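Local coordinates for OmpA family protein (Escherichia coli, PDB 5M38) that probably binds peptidoglycan as the OmpA-like domain of TagL, tying the type VI secretion system of enteroaggregative E. coli to the cell wall, at residues Val32-Lys37 and Val109-Val114. Residues are numbered along the deposited sequence; the frame is centred on the assembly and turned at random.
Sequences VDIKAK and VEISLV
Leu113, just beyond the end of strand 108-112, makes the largest contribution to the contact with the last turn of helix 24-36. Its CB points toward the helix, CG lies anti to the carbonyl carbon and beside the backbone N, and the second torsion (chi2 152°) directs the two methyls to neighbouring residues. CD2 packs on Ile34, 3.8 Å from Ile34 CG1, while CD1 rests against the backbone of Asp33, 3.9 Å from Asp33 O. Ile34 crosses both Leu113 and Ile111 at about a right angle. Its CG1 is anti to the carbonyl carbon and the chain runs on extended (chi2 167°), so that the terminal CD1 meets the branch methyl of Ile111, with Ile34 CD1 3.8 Å from Ile111 CG2. Met72 of helix 54-74 and Ile42 of strand 42-47 touch both isoleucines, placing them in the core between the helices and the sheet of this OmpA-like alpha/beta fold. Nearer the surface, the extended Lys37 side chain passes alongside the strand's exit, touching Leu113 CB, with Lys37 CD 3.5 Å from Val114 O. Its NZ hydrogen-bonds Thr3 OG1. One water donates to Lys37 O and accepts from Val114 N at 3.0 Å. With no direct hydrogen bond between the segments, the apolar contacts are non-directional, and this water links the two backbones by hydrogen bonds.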
loop_
_atom_site.group_PDB
_atom_site.type_symbol
_atom_site.label_atom_id
_atom_site.label_comp_id
_atom_site.label_asym_id
_atom_site.label_seq_id
_atom_site.Cartn_x
_atom_site.Cartn_y
_atom_site.Cartn_z
ATOM N N VAL A 32 3.477 11.181 8.696
ATOM C CA VAL A 32 4.210 11.646 9.879
ATOM C C VAL A 32 5.435 10.718 10.134
ATOM O O VAL A 32 6.557 11.201 10.354
ATOM C CB VAL A 32 3.252 11.852 11.104
ATOM C CG1 VAL A 32 3.203 10.664 12.069
ATOM C CG2 VAL A 32 3.594 13.129 11.853
ATOM N N ASP A 33 5.210 9.390 10.016
ATOM C CA ASP A 33 6.222 8.350 10.186
ATOM C C ASP A 33 7.265 8.443 9.067
ATOM O O ASP A 33 8.457 8.292 9.342
ATOM C CB ASP A 33 5.572 6.941 10.226
ATOM C CG ASP A 33 4.428 6.753 11.220
ATOM O OD1 ASP A 33 4.411 7.464 12.256
ATOM O OD2 ASP A 33 3.557 5.873 10.970
ATOM N N ILE A 34 6.815 8.722 7.817
ATOM C CA ILE A 34 7.664 8.893 6.628
ATOM C C ILE A 34 8.554 10.118 6.785
ATOM O O ILE A 34 9.742 10.025 6.496
ATOM C CB ILE A 34 6.820 8.944 5.316
ATOM C CG1 ILE A 34 6.347 7.545 4.903
ATOM C CG2 ILE A 34 7.576 9.618 4.165
ATOM C CD1 ILE A 34 5.289 7.539 3.853
ATOM N N LYS A 35 7.991 11.247 7.260
ATOM C CA LYS A 35 8.724 12.504 7.449
ATOM C C LYS A 35 9.835 12.391 8.503
ATOM O O LYS A 35 10.821 13.133 8.434
ATOM C CB LYS A 35 7.771 13.680 7.729
ATOM C CG LYS A 35 7.218 14.289 6.445
ATOM C CD LYS A 35 6.272 15.462 6.647
ATOM C CE LYS A 35 5.824 16.097 5.343
ATOM N NZ LYS A 35 6.879 16.952 4.736
ATOM N N ALA A 36 9.702 11.431 9.436
ATOM C CA ALA A 36 10.701 11.158 10.468
ATOM C C ALA A 36 11.923 10.399 9.876
ATOM O O ALA A 36 13.061 10.722 10.214
ATOM C CB ALA A 36 10.070 10.357 11.599
ATOM N N LYS A 37 11.670 9.430 8.956
ATOM C CA LYS A 37 12.668 8.549 8.316
ATOM C C LYS A 37 12.783 8.706 6.768
ATOM O O LYS A 37 13.110 7.731 6.067
ATOM C CB LYS A 37 12.372 7.071 8.681
ATOM C CG LYS A 37 12.367 6.785 10.176
ATOM C CD LYS A 37 12.054 5.341 10.500
ATOM C CE LYS A 37 12.000 5.179 11.992
ATOM N NZ LYS A 37 12.037 3.759 12.397
ATOM N N VAL A 109 -1.696 -2.252 1.623
ATOM C CA VAL A 109 -0.591 -1.505 1.010
ATOM C C VAL A 109 0.415 -1.252 2.163
ATOM O O VAL A 109 0.050 -0.684 3.192
ATOM C CB VAL A 109 -1.012 -0.191 0.285
ATOM C CG1 VAL A 109 0.205 0.645 -0.095
ATOM C CG2 VAL A 109 -1.875 -0.470 -0.933
ATOM N N GLU A 110 1.649 -1.720 2.009
ATOM C CA GLU A 110 2.680 -1.561 3.035
ATOM C C GLU A 110 3.662 -0.463 2.687
ATOM O O GLU A 110 4.001 -0.292 1.521
ATOM C CB GLU A 110 3.440 -2.871 3.250
ATOM C CG GLU A 110 2.598 -4.028 3.755
ATOM C CD GLU A 110 3.373 -5.289 4.084
ATOM O OE1 GLU A 110 4.568 -5.392 3.716
ATOM O OE2 GLU A 110 2.761 -6.196 4.691
ATOM N N ILE A 111 4.131 0.278 3.706
ATOM C CA ILE A 111 5.144 1.331 3.559
ATOM C C ILE A 111 6.302 0.974 4.455
ATOM O O ILE A 111 6.138 0.934 5.665
ATOM C CB ILE A 111 4.630 2.764 3.796
ATOM C CG1 ILE A 111 3.401 3.088 2.902
ATOM C CG2 ILE A 111 5.772 3.747 3.570
ATOM C CD1 ILE A 111 2.604 4.317 3.256
ATOM N N SER A 112 7.430 0.611 3.849
ATOM C CA SER A 112 8.643 0.194 4.540
ATOM C C SER A 112 9.650 1.334 4.651
ATOM O O SER A 112 9.982 1.960 3.654
ATOM C CB SER A 112 9.271 -1.000 3.838
ATOM O OG SER A 112 10.468 -1.389 4.489
ATOM N N LEU A 113 10.125 1.588 5.882
ATOM C CA LEU A 113 11.111 2.611 6.250
ATOM C C LEU A 113 12.251 1.977 7.068
ATOM O O LEU A 113 12.050 0.907 7.648
ATOM C CB LEU A 113 10.438 3.728 7.063
ATOM C CG LEU A 113 9.129 4.299 6.512
ATOM C CD1 LEU A 113 8.245 4.823 7.625
ATOM C CD2 LEU A 113 9.383 5.318 5.409
ATOM N N VAL A 114 13.450 2.596 7.086
ATOM C CA VAL A 114 14.563 2.021 7.866
ATOM C C VAL A 114 14.841 2.819 9.116
ATOM O O VAL A 114 14.982 4.047 9.017
ATOM C CB VAL A 114 15.892 1.691 7.135
ATOM C CG1 VAL A 114 15.844 0.326 6.460
ATOM C CG2 VAL A 114 16.311 2.782 6.172
HETATM O O HOH W 1 13.073 4.744 5.007
#